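Haloacid dehalogenase-like hydrolase (Bacteroides thetaiotaomicron, PDB 2RBK) probably acts as a magnesium-dependent phosphatase of the haloacid dehalogenase superfamily, whose active site here holds a vanadium oxide group beside a magnesium ion. Local coordinates at residues A[154-159]-A[170-174]; A[85-91]-A[143-149]; A[112-117]-A[134-139]. All blocks are in the same frame, centred on the assembly; numbering follows the deposited sequence.

Interaction 1. Residues A[154-159]-A[170-174]; sequences ITEEEE and EIGRW. With VN4 (oxido(dioxo)vanadium), chain C.
Arg173 sends its guanidinium group across to Glu159 and to the backbone of Ile154, and its hydrogen bonds carry most of the contact. NH1 and NH2 converge on one carbonyl oxygen, Ile154 O, with the NH1 bond 2.9 Å long. Both bonds lie in the guanidinium plane, NH1 meeting the oxygen almost head-on and NH2 from above the carbonyl plane. An arginine suits the place because its several N-H groups can serve a main-chain oxygen of the buried Ile154 and a carboxylate together.

The charged part is a salt bridge. Arg173 NH2 donates at 2.8 Å to Glu159 OE1, which receives it on its anti lone pair, the one away from OE2, while NE adds a weak bond to the same oxygen. With carboxylate and guanidinium only 10° from coplanar, the edges of the two groups meet. Glu159 reaches there because its CG stands anti to the backbone N (chi1 171°) and the chain runs on extended. One water links Glu159 OE1 to Arg173 NE, and another ties OE2 to Ile171 O.

The van der Waals contacts are fewer: the methylene Glu156 CG lies over one guanidinium face, and the methyl Ile171 CG2 stands 4.0 Å from Glu159 OE2.

At the start of helix 156-162, Thr155 and Glu158 complete a capping box. Glu158 N donates to Thr155 OG1, and Thr155 N to Glu158 OE1 at 3.0 Å.

Next to Arg173, Trp174 turns a ring face to the vanadium group, its CB 3.4 Å from VN4 O2. The contact thus joins a helix start closed by a capping box to the segment whose Trp174 lines the vanadium pocket of a HAD-type phosphoryl-transfer site.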
loop_
_atom_site.group_PDB
_atom_site.type_symbol
_atom_site.label_atom_id
_atom_site.label_comp_id
_atom_site.label_asym_id
_atom_site.label_seq_id
_atom_site.Cartn_x
_atom_site.Cartn_y
_atom_site.Cartn_z
ATOM N N ILE A 154 9.625 -2.870 -13.285
ATOM C CA ILE A 154 9.345 -3.676 -14.504
ATOM C C ILE A 154 8.024 -3.276 -15.088
ATOM O O ILE A 154 7.094 -2.935 -14.368
ATOM C CB ILE A 154 9.356 -5.186 -14.161
ATOM C CG1 ILE A 154 8.409 -5.582 -13.023
ATOM C CG2 ILE A 154 10.821 -5.576 -13.903
ATOM C CD1 ILE A 154 8.351 -7.069 -12.801
ATOM N N THR A 155 7.963 -3.350 -16.429
ATOM C CA THR A 155 6.714 -3.159 -17.142
ATOM C C THR A 155 5.803 -4.381 -16.948
ATOM O O THR A 155 6.266 -5.414 -16.497
ATOM C CB THR A 155 6.945 -2.978 -18.659
ATOM O OG1 THR A 155 7.525 -4.219 -19.151
ATOM C CG2 THR A 155 7.874 -1.867 -19.058
ATOM N N GLU A 156 4.536 -4.281 -17.428
ATOM C CA GLU A 156 3.612 -5.450 -17.426
ATOM C C GLU A 156 4.181 -6.562 -18.296
ATOM O O GLU A 156 4.078 -7.735 -17.934
ATOM C CB GLU A 156 2.249 -4.938 -17.834
ATOM C CG GLU A 156 1.601 -3.987 -16.826
ATOM C CD GLU A 156 0.129 -3.840 -17.168
ATOM O OE1 GLU A 156 -0.593 -4.859 -17.149
ATOM O OE2 GLU A 156 -0.310 -2.717 -17.419
ATOM N N GLU A 157 4.785 -6.214 -19.472
ATOM C CA GLU A 157 5.395 -7.236 -20.330
ATOM C C GLU A 157 6.508 -7.948 -19.565
ATOM O O GLU A 157 6.620 -9.163 -19.572
ATOM C CB GLU A 157 5.898 -6.557 -21.610
ATOM C CG GLU A 157 6.806 -7.283 -22.547
ATOM C CD GLU A 157 6.961 -6.427 -23.786
ATOM O OE1 GLU A 157 6.498 -6.763 -24.865
ATOM O OE2 GLU A 157 7.574 -5.332 -23.646
ATOM N N GLU A 158 7.388 -7.192 -18.888
ATOM C CA GLU A 158 8.459 -7.865 -18.122
ATOM C C GLU A 158 7.939 -8.641 -16.964
ATOM O O GLU A 158 8.463 -9.687 -16.630
ATOM C CB GLU A 158 9.465 -6.804 -17.677
ATOM C CG GLU A 158 10.272 -6.239 -18.831
ATOM C CD GLU A 158 11.024 -4.957 -18.491
ATOM O OE1 GLU A 158 10.625 -4.207 -17.544
ATOM O OE2 GLU A 158 12.018 -4.667 -19.241
ATOM N N GLU A 159 6.894 -8.158 -16.317
ATOM C CA GLU A 159 6.229 -8.916 -15.265
ATOM C C GLU A 159 5.835 -10.276 -15.807
ATOM O O GLU A 159 6.081 -11.237 -15.140
ATOM C CB GLU A 159 5.051 -8.122 -14.721
ATOM C CG GLU A 159 4.117 -8.843 -13.774
ATOM C CD GLU A 159 2.933 -7.984 -13.375
ATOM O OE1 GLU A 159 2.982 -6.733 -13.472
ATOM O OE2 GLU A 159 1.890 -8.534 -12.933
ATOM N N GLU A 170 2.526 -12.807 -4.661
ATOM C CA GLU A 170 1.553 -11.839 -5.096
ATOM C C GLU A 170 2.255 -10.667 -5.722
ATOM O O GLU A 170 3.362 -10.284 -5.306
ATOM C CB GLU A 170 0.775 -11.321 -3.899
ATOM C CG GLU A 170 0.056 -12.390 -3.122
ATOM C CD GLU A 170 -0.900 -13.292 -3.862
ATOM O OE1 GLU A 170 -1.498 -12.867 -4.854
ATOM O OE2 GLU A 170 -1.057 -14.471 -3.420
ATOM N N ILE A 171 1.649 -10.059 -6.727
ATOM C CA ILE A 171 2.192 -8.933 -7.421
ATOM C C ILE A 171 1.113 -7.894 -7.560
ATOM O O ILE A 171 0.029 -8.229 -8.070
ATOM C CB ILE A 171 2.768 -9.280 -8.807
ATOM C CG1 ILE A 171 3.664 -10.512 -8.814
ATOM C CG2 ILE A 171 3.456 -8.017 -9.294
ATOM C CD1 ILE A 171 3.652 -11.161 -10.180
ATOM N N GLY A 172 1.369 -6.662 -7.076
ATOM C CA GLY A 172 0.387 -5.602 -7.213
ATOM C C GLY A 172 0.984 -4.299 -7.673
ATOM O O GLY A 172 2.165 -4.080 -7.401
ATOM N N ARG A 173 0.231 -3.417 -8.250
ATOM C CA ARG A 173 0.745 -2.035 -8.528
ATOM C C ARG A 173 -0.175 -0.923 -7.958
ATOM O O ARG A 173 -1.399 -0.968 -8.004
ATOM C CB ARG A 173 0.894 -1.717 -9.991
ATOM C CG ARG A 173 1.642 -2.653 -10.864
ATOM C CD ARG A 173 1.920 -2.304 -12.328
ATOM N NE ARG A 173 2.703 -3.437 -12.871
ATOM C CZ ARG A 173 3.895 -3.347 -13.320
ATOM N NH1 ARG A 173 4.479 -2.154 -13.417
ATOM N NH2 ARG A 173 4.581 -4.413 -13.743
ATOM N N TRP A 174 0.475 0.147 -7.409
ATOM C CA TRP A 174 -0.107 1.400 -7.063
ATOM C C TRP A 174 0.323 2.609 -7.858
ATOM O O TRP A 174 -0.187 3.664 -7.754
ATOM C CB TRP A 174 0.062 1.698 -5.568
ATOM C CG TRP A 174 1.427 1.669 -4.963
ATOM C CD1 TRP A 174 2.117 0.553 -4.496
ATOM C CD2 TRP A 174 2.297 2.787 -4.716
ATOM N NE1 TRP A 174 3.304 0.898 -4.000
ATOM C CE2 TRP A 174 3.462 2.253 -4.091
ATOM C CE3 TRP A 174 2.221 4.150 -4.918
ATOM C CZ2 TRP A 174 4.556 3.018 -3.677
ATOM C CZ3 TRP A 174 3.284 4.933 -4.514
ATOM C CH2 TRP A 174 4.395 4.375 -3.915
HETATM V V VN4 C . -0.817 2.983 -1.647
HETATM O O1 VN4 C . -0.471 3.859 -0.275
HETATM O O2 VN4 C . -1.207 3.798 -3.157
HETATM O O3 VN4 C . -0.240 1.267 -1.958
HETATM O O HOH W 1 0.167 -7.385 -11.241
HETATM O O HOH W 2 0.670 -4.974 -13.616
HETATM O O HOH W 3 1.277 3.255 -1.884
#

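Interaction 2. Residues A[85-91]-A[143-149]; sequences IPQEEVK and SNKEVIQ
Gln87 uses its amide nitrogen to hold two carbonyls of the facing loop: NE2 donates to Lys145 O at 2.8 Å and to Ser143 O at 2.9 Å. Both acceptors lie close to the amide plane, as the two N-H bonds of NE2 require, although NE2 stands above each carbonyl plane. A bend at chi2 (69°) folds the end of the chain toward the loop. Lys91 NZ donates to Ser143 O from the opposite face of that carbonyl, so one oxygen takes two donors. Beside this polar cluster, Ile85 N gives Val147 O an almost straight bond of 2.8 Å (176°).

Underneath lies an apolar layer. Val90 CG1 touches Val147 CG2 at 3.9 Å, and Ile85 CD1 approaches Val147 CG1; compact branched side chains suit the close approach of helix and loop.

Waters form the next shell. One bridges Gln87 OE1 and Glu146 OE1, two acceptors that could not bond directly, and another accepts from Val147 N beside Ile85 O and Gln87 OE1. A serine in place of this glutamine, too short to reach across, would probably leave Lys145 O without this donor and Ser143 O with Lys91 NZ alone of its two, and the loop between them freer to move.

Farther out, Ser143 OG bonds to Glu140 O, and Lys145 NZ forms a salt bridge with Glu108. A classic beta bulge sets Ile148 and Gln149 opposite the single residue Val107, and the Gln149 amide bonds to Gly44 O and Asn69 ND2. The first turn of helix 87-100 is thereby fastened to the connection from helix 139-143 into strand 149-152, an outer strand of the three-stranded antiparallel sheet.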
loop_
_atom_site.group_PDB
_atom_site.type_symbol
_atom_site.label_atom_id
_atom_site.label_comp_id
_atom_site.label_asym_id
_atom_site.label_seq_id
_atom_site.Cartn_x
_atom_site.Cartn_y
_atom_site.Cartn_z
ATOM N N ILE A 85 9.358 -13.562 1.701
ATOM C CA ILE A 85 9.314 -14.188 0.398
ATOM C C ILE A 85 10.206 -15.404 0.352
ATOM O O ILE A 85 11.350 -15.343 0.828
ATOM C CB ILE A 85 9.719 -13.133 -0.664
ATOM C CG1 ILE A 85 8.739 -11.970 -0.690
ATOM C CG2 ILE A 85 9.832 -13.774 -2.027
ATOM C CD1 ILE A 85 9.205 -10.811 -1.509
ATOM N N PRO A 86 9.778 -16.500 -0.243
ATOM C CA PRO A 86 10.665 -17.653 -0.453
ATOM C C PRO A 86 12.004 -17.216 -1.084
ATOM O O PRO A 86 12.018 -16.474 -2.060
ATOM C CB PRO A 86 9.867 -18.535 -1.413
ATOM C CG PRO A 86 8.442 -18.273 -1.003
ATOM C CD PRO A 86 8.440 -16.774 -0.761
ATOM N N GLN A 87 13.080 -17.731 -0.529
ATOM C CA GLN A 87 14.379 -17.224 -0.970
ATOM C C GLN A 87 14.610 -17.524 -2.448
ATOM O O GLN A 87 15.258 -16.719 -3.145
ATOM C CB GLN A 87 15.498 -17.817 -0.164
ATOM C CG GLN A 87 16.712 -16.851 -0.211
ATOM C CD GLN A 87 16.437 -15.594 0.540
ATOM O OE1 GLN A 87 15.660 -15.602 1.521
ATOM N NE2 GLN A 87 17.012 -14.476 0.158
ATOM N N GLU A 88 14.132 -18.637 -2.976
ATOM C CA GLU A 88 14.333 -18.900 -4.398
ATOM C C GLU A 88 13.733 -17.797 -5.244
ATOM O O GLU A 88 14.249 -17.478 -6.341
ATOM C CB GLU A 88 13.700 -20.236 -4.762
ATOM C CG GLU A 88 14.430 -21.457 -4.447
ATOM C CD GLU A 88 13.903 -22.760 -4.930
ATOM O OE1 GLU A 88 12.912 -22.808 -5.699
ATOM O OE2 GLU A 88 14.450 -23.801 -4.492
ATOM N N GLU A 89 12.611 -17.268 -4.819
ATOM C CA GLU A 89 11.898 -16.238 -5.606
ATOM C C GLU A 89 12.584 -14.893 -5.441
ATOM O O GLU A 89 12.629 -14.104 -6.402
ATOM C CB GLU A 89 10.428 -16.257 -5.213
ATOM C CG GLU A 89 9.795 -17.595 -5.540
ATOM C CD GLU A 89 8.295 -17.726 -5.423
ATOM O OE1 GLU A 89 7.543 -16.927 -5.903
ATOM O OE2 GLU A 89 7.891 -18.760 -4.824
ATOM N N VAL A 90 13.142 -14.596 -4.269
ATOM C CA VAL A 90 13.984 -13.410 -4.121
ATOM C C VAL A 90 15.167 -13.455 -5.089
ATOM O O VAL A 90 15.449 -12.514 -5.822
ATOM C CB VAL A 90 14.502 -13.265 -2.668
ATOM C CG1 VAL A 90 15.471 -12.098 -2.538
ATOM C CG2 VAL A 90 13.349 -13.120 -1.690
ATOM N N LYS A 91 15.842 -14.598 -5.095
ATOM C CA LYS A 91 17.026 -14.764 -5.961
ATOM C C LYS A 91 16.639 -14.673 -7.419
ATOM O O LYS A 91 17.372 -14.051 -8.209
ATOM C CB LYS A 91 17.726 -16.092 -5.676
ATOM C CG LYS A 91 18.373 -16.201 -4.297
ATOM C CD LYS A 91 19.116 -17.488 -4.063
ATOM C CE LYS A 91 19.741 -17.670 -2.712
ATOM N NZ LYS A 91 20.522 -16.582 -2.064
ATOM N N SER A 143 20.146 -10.487 -2.793
ATOM C CA SER A 143 19.576 -11.795 -3.083
ATOM C C SER A 143 19.681 -12.718 -1.874
ATOM O O SER A 143 18.989 -13.750 -1.894
ATOM C CB SER A 143 20.365 -12.242 -4.328
ATOM O OG SER A 143 21.555 -12.910 -3.941
ATOM N N ASN A 144 20.465 -12.363 -0.885
ATOM C CA ASN A 144 20.656 -13.186 0.292
ATOM C C ASN A 144 19.910 -12.722 1.531
ATOM O O ASN A 144 20.037 -13.376 2.591
ATOM C CB ASN A 144 22.173 -13.295 0.639
ATOM C CG ASN A 144 22.847 -14.070 -0.506
ATOM O OD1 ASN A 144 22.256 -15.096 -0.928
ATOM N ND2 ASN A 144 24.010 -13.588 -0.895
ATOM N N LYS A 145 19.181 -11.653 1.491
ATOM C CA LYS A 145 18.448 -11.046 2.582
ATOM C C LYS A 145 17.134 -11.780 2.820
ATOM O O LYS A 145 16.566 -12.355 1.923
ATOM C CB LYS A 145 18.123 -9.575 2.230
ATOM C CG LYS A 145 19.404 -8.669 2.124
ATOM C CD LYS A 145 19.004 -7.250 1.754
ATOM C CE LYS A 145 20.189 -6.291 1.796
ATOM N NZ LYS A 145 20.413 -5.830 3.193
ATOM N N GLU A 146 16.645 -11.652 4.029
ATOM C CA GLU A 146 15.293 -12.059 4.355
ATOM C C GLU A 146 14.350 -10.901 3.936
ATOM O O GLU A 146 14.280 -9.876 4.629
ATOM C CB GLU A 146 15.281 -12.448 5.819
ATOM C CG GLU A 146 16.338 -13.481 6.186
ATOM C CD GLU A 146 16.437 -14.813 5.475
ATOM O OE1 GLU A 146 15.347 -15.416 5.289
ATOM O OE2 GLU A 146 17.531 -15.360 5.105
ATOM N N VAL A 147 13.690 -11.071 2.841
ATOM C CA VAL A 147 12.983 -9.995 2.192
ATOM C C VAL A 147 11.470 -10.143 2.412
ATOM O O VAL A 147 10.898 -11.205 2.119
ATOM C CB VAL A 147 13.345 -9.944 0.710
ATOM C CG1 VAL A 147 12.573 -8.869 -0.023
ATOM C CG2 VAL A 147 14.842 -9.722 0.538
ATOM N N ILE A 148 10.850 -9.082 2.871
ATOM C CA ILE A 148 9.401 -9.007 3.064
ATOM C C ILE A 148 8.699 -8.519 1.829
ATOM O O ILE A 148 7.605 -9.022 1.452
ATOM C CB ILE A 148 9.061 -8.119 4.257
ATOM C CG1 ILE A 148 9.807 -8.624 5.510
ATOM C CG2 ILE A 148 7.572 -8.039 4.461
ATOM C CD1 ILE A 148 9.462 -7.932 6.778
ATOM N N GLN A 149 9.281 -7.577 1.084
ATOM C CA GLN A 149 8.706 -7.057 -0.137
ATOM C C GLN A 149 9.842 -6.686 -1.100
ATOM O O GLN A 149 10.855 -6.152 -0.688
ATOM C CB GLN A 149 7.816 -5.823 0.113
ATOM C CG GLN A 149 7.168 -5.279 -1.161
ATOM C CD GLN A 149 6.100 -4.263 -0.808
ATOM O OE1 GLN A 149 4.937 -4.682 -0.584
ATOM N NE2 GLN A 149 6.419 -2.989 -0.697
HETATM O O HOH W 4 13.432 -13.859 2.001
HETATM O O HOH W 5 15.393 -17.620 3.433
HETATM O O HOH W 6 22.350 -15.908 -4.511
#

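Interaction 3. Residues A[112-117]-A[134-139]; sequences ISVCQP and IPTVSF
Val114 and Thr136 form a single beta bridge, by which an irregular segment extends the edge of the three-stranded antiparallel sheet at its outer strand, 112-115. Val114 N donates to Pro135 O at 2.9 Å, and Val114 O accepts from Val137 N at 3.0 Å. A proline suits the place of Pro135, whose carbonyl is used while no N-H is called for in this bridge. The bonds are supplemented by CA-H...O contacts, among them Thr136 CA to Val114 O at 3.2 Å.

The tight part lies toward the protein interior. Ile134 CG2 presses on the Ser113 backbone, coming within 3.5 Å of its carbonyl carbon, and also meets Val114 CG1. Its other branch ends at CD1, which touches Ile112 CD1 where the two side chains cross at about a right angle. These branched residues pack with Ile105 of the adjacent strand 104-107. At the other end the Phe139 ring is held between segment 112-117 and helix 87-100, where it touches Ala94, Cys97 and Glu98. Ser113 is small enough to let Val137 CG2 approach its CB to 3.6 Å.

The outer side is looser and wetter. Thr136 OG1 rests against Pro117 CG, while Gln116 lays its CG obliquely by the Phe139 ring. One water joins Gln116 N to Val137 O, continuing the link between the backbones past the direct bonds; a second accepts from both Gln116 NE2 and Phe139 N.

With SG anti to the carbonyl carbon (chi1 -59°), Cys115 sets SG over the Phe139 ring, 4.3 Å from its centroid, a sulfur-aromatic contact, and CB, in a CH-pi contact, sits over the same face just 3.4 Å from the centroid.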
loop_
_atom_site.group_PDB
_atom_site.type_symbol
_atom_site.label_atom_id
_atom_site.label_comp_id
_atom_site.label_asym_id
_atom_site.label_seq_id
_atom_site.Cartn_x
_atom_site.Cartn_y
_atom_site.Cartn_z
ATOM N N ILE A 112 15.981 -1.123 4.276
ATOM C CA ILE A 112 15.475 -0.965 2.923
ATOM C C ILE A 112 16.682 -0.643 2.019
ATOM O O ILE A 112 17.528 0.148 2.413
ATOM C CB ILE A 112 14.335 0.057 2.793
ATOM C CG1 ILE A 112 13.713 0.051 1.404
ATOM C CG2 ILE A 112 14.756 1.449 3.213
ATOM C CD1 ILE A 112 12.428 0.926 1.258
ATOM N N SER A 113 16.712 -1.261 0.862
ATOM C CA SER A 113 17.820 -1.089 -0.084
ATOM C C SER A 113 17.323 -1.036 -1.494
ATOM O O SER A 113 16.264 -1.567 -1.821
ATOM C CB SER A 113 18.763 -2.295 0.048
ATOM O OG SER A 113 19.149 -2.591 1.335
ATOM N N VAL A 114 18.144 -0.474 -2.375
ATOM C CA VAL A 114 17.868 -0.486 -3.822
ATOM C C VAL A 114 19.093 -0.961 -4.540
ATOM O O VAL A 114 20.226 -0.648 -4.154
ATOM C CB VAL A 114 17.361 0.883 -4.288
ATOM C CG1 VAL A 114 18.410 1.988 -4.092
ATOM C CG2 VAL A 114 16.895 0.811 -5.720
ATOM N N CYS A 115 18.840 -1.743 -5.604
ATOM C CA CYS A 115 19.900 -2.290 -6.429
ATOM C C CYS A 115 19.863 -1.567 -7.786
ATOM O O CYS A 115 18.825 -1.473 -8.420
ATOM C CB CYS A 115 19.748 -3.759 -6.605
ATOM S SG CYS A 115 19.747 -4.693 -5.064
ATOM N N GLN A 116 21.037 -1.054 -8.216
ATOM C CA GLN A 116 21.220 -0.390 -9.492
ATOM C C GLN A 116 20.168 0.671 -9.805
ATOM O O GLN A 116 19.532 0.708 -10.888
ATOM C CB GLN A 116 21.339 -1.419 -10.625
ATOM C CG GLN A 116 22.415 -2.466 -10.461
ATOM C CD GLN A 116 23.802 -1.930 -10.540
ATOM O OE1 GLN A 116 24.071 -0.974 -11.312
ATOM N NE2 GLN A 116 24.759 -2.587 -9.885
ATOM N N PRO A 117 19.980 1.597 -8.877
ATOM C CA PRO A 117 18.967 2.608 -9.123
ATOM C C PRO A 117 19.234 3.430 -10.400
ATOM O O PRO A 117 20.408 3.725 -10.651
ATOM C CB PRO A 117 19.040 3.472 -7.874
ATOM C CG PRO A 117 20.413 3.280 -7.280
ATOM C CD PRO A 117 20.707 1.847 -7.627
ATOM N N ILE A 134 17.096 5.925 -0.887
ATOM C CA ILE A 134 17.216 4.582 -0.333
ATOM C C ILE A 134 18.662 4.134 -0.531
ATOM O O ILE A 134 19.208 4.319 -1.612
ATOM C CB ILE A 134 16.253 3.624 -1.038
ATOM C CG1 ILE A 134 14.786 4.029 -0.761
ATOM C CG2 ILE A 134 16.495 2.210 -0.663
ATOM C CD1 ILE A 134 13.783 3.381 -1.674
ATOM N N PRO A 135 19.324 3.543 0.440
ATOM C CA PRO A 135 20.720 3.144 0.249
ATOM C C PRO A 135 20.864 2.064 -0.797
ATOM O O PRO A 135 20.019 1.179 -0.943
ATOM C CB PRO A 135 21.108 2.547 1.602
ATOM C CG PRO A 135 20.110 3.030 2.557
ATOM C CD PRO A 135 18.842 3.266 1.821
ATOM N N THR A 136 21.949 2.146 -1.555
ATOM C CA THR A 136 22.261 1.184 -2.568
ATOM C C THR A 136 23.031 -0.006 -2.049
ATOM O O THR A 136 23.957 0.154 -1.279
ATOM C CB THR A 136 23.084 1.886 -3.690
ATOM O OG1 THR A 136 22.315 2.848 -4.348
ATOM C CG2 THR A 136 23.591 0.891 -4.747
ATOM N N VAL A 137 22.659 -1.196 -2.489
ATOM C CA VAL A 137 23.395 -2.421 -2.220
ATOM C C VAL A 137 23.456 -3.203 -3.534
ATOM O O VAL A 137 22.615 -2.994 -4.443
ATOM C CB VAL A 137 22.786 -3.272 -1.103
ATOM C CG1 VAL A 137 22.643 -2.408 0.153
ATOM C CG2 VAL A 137 21.529 -3.972 -1.459
ATOM N N SER A 138 24.401 -4.146 -3.606
ATOM C CA SER A 138 24.480 -4.998 -4.773
ATOM C C SER A 138 23.323 -5.956 -4.841
ATOM O O SER A 138 22.755 -6.383 -3.834
ATOM C CB SER A 138 25.798 -5.759 -4.823
ATOM O OG SER A 138 25.779 -6.754 -3.785
ATOM N N PHE A 139 23.010 -6.414 -6.069
ATOM C CA PHE A 139 22.041 -7.477 -6.247
ATOM C C PHE A 139 22.468 -8.733 -5.507
ATOM O O PHE A 139 21.621 -9.453 -4.983
ATOM C CB PHE A 139 21.807 -7.798 -7.712
ATOM C CG PHE A 139 20.808 -6.911 -8.420
ATOM C CD1 PHE A 139 21.178 -6.010 -9.391
ATOM C CD2 PHE A 139 19.452 -7.010 -8.091
ATOM C CE1 PHE A 139 20.221 -5.273 -10.027
ATOM C CE2 PHE A 139 18.518 -6.280 -8.754
ATOM C CZ PHE A 139 18.917 -5.373 -9.732
HETATM O O HOH W 7 24.744 -5.449 -8.537
HETATM O O HOH W 8 23.449 -1.949 -6.903
#

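Interactions 2 and 3 are neighbours, their centres 14 Å apart, and they meet where Lys145 CE packs 3.9 Å from Ser113 OG. The chain between Lys91 and Ser143 contains both segments of interaction 3, and helix 139-143 leads from one contact into the other. Interaction 1 follows later in the chain and stands separate, its nearest atoms about 6 Å from interaction 2 and about 9 Å from interaction 3. It comes closest to the chemistry, since Trp174 belongs to the vanadium pocket. The Gln149 side chain of interaction 2 is about 8 Å from that group, while in interaction 3 the side chain of Ile112 is about 13 Å away.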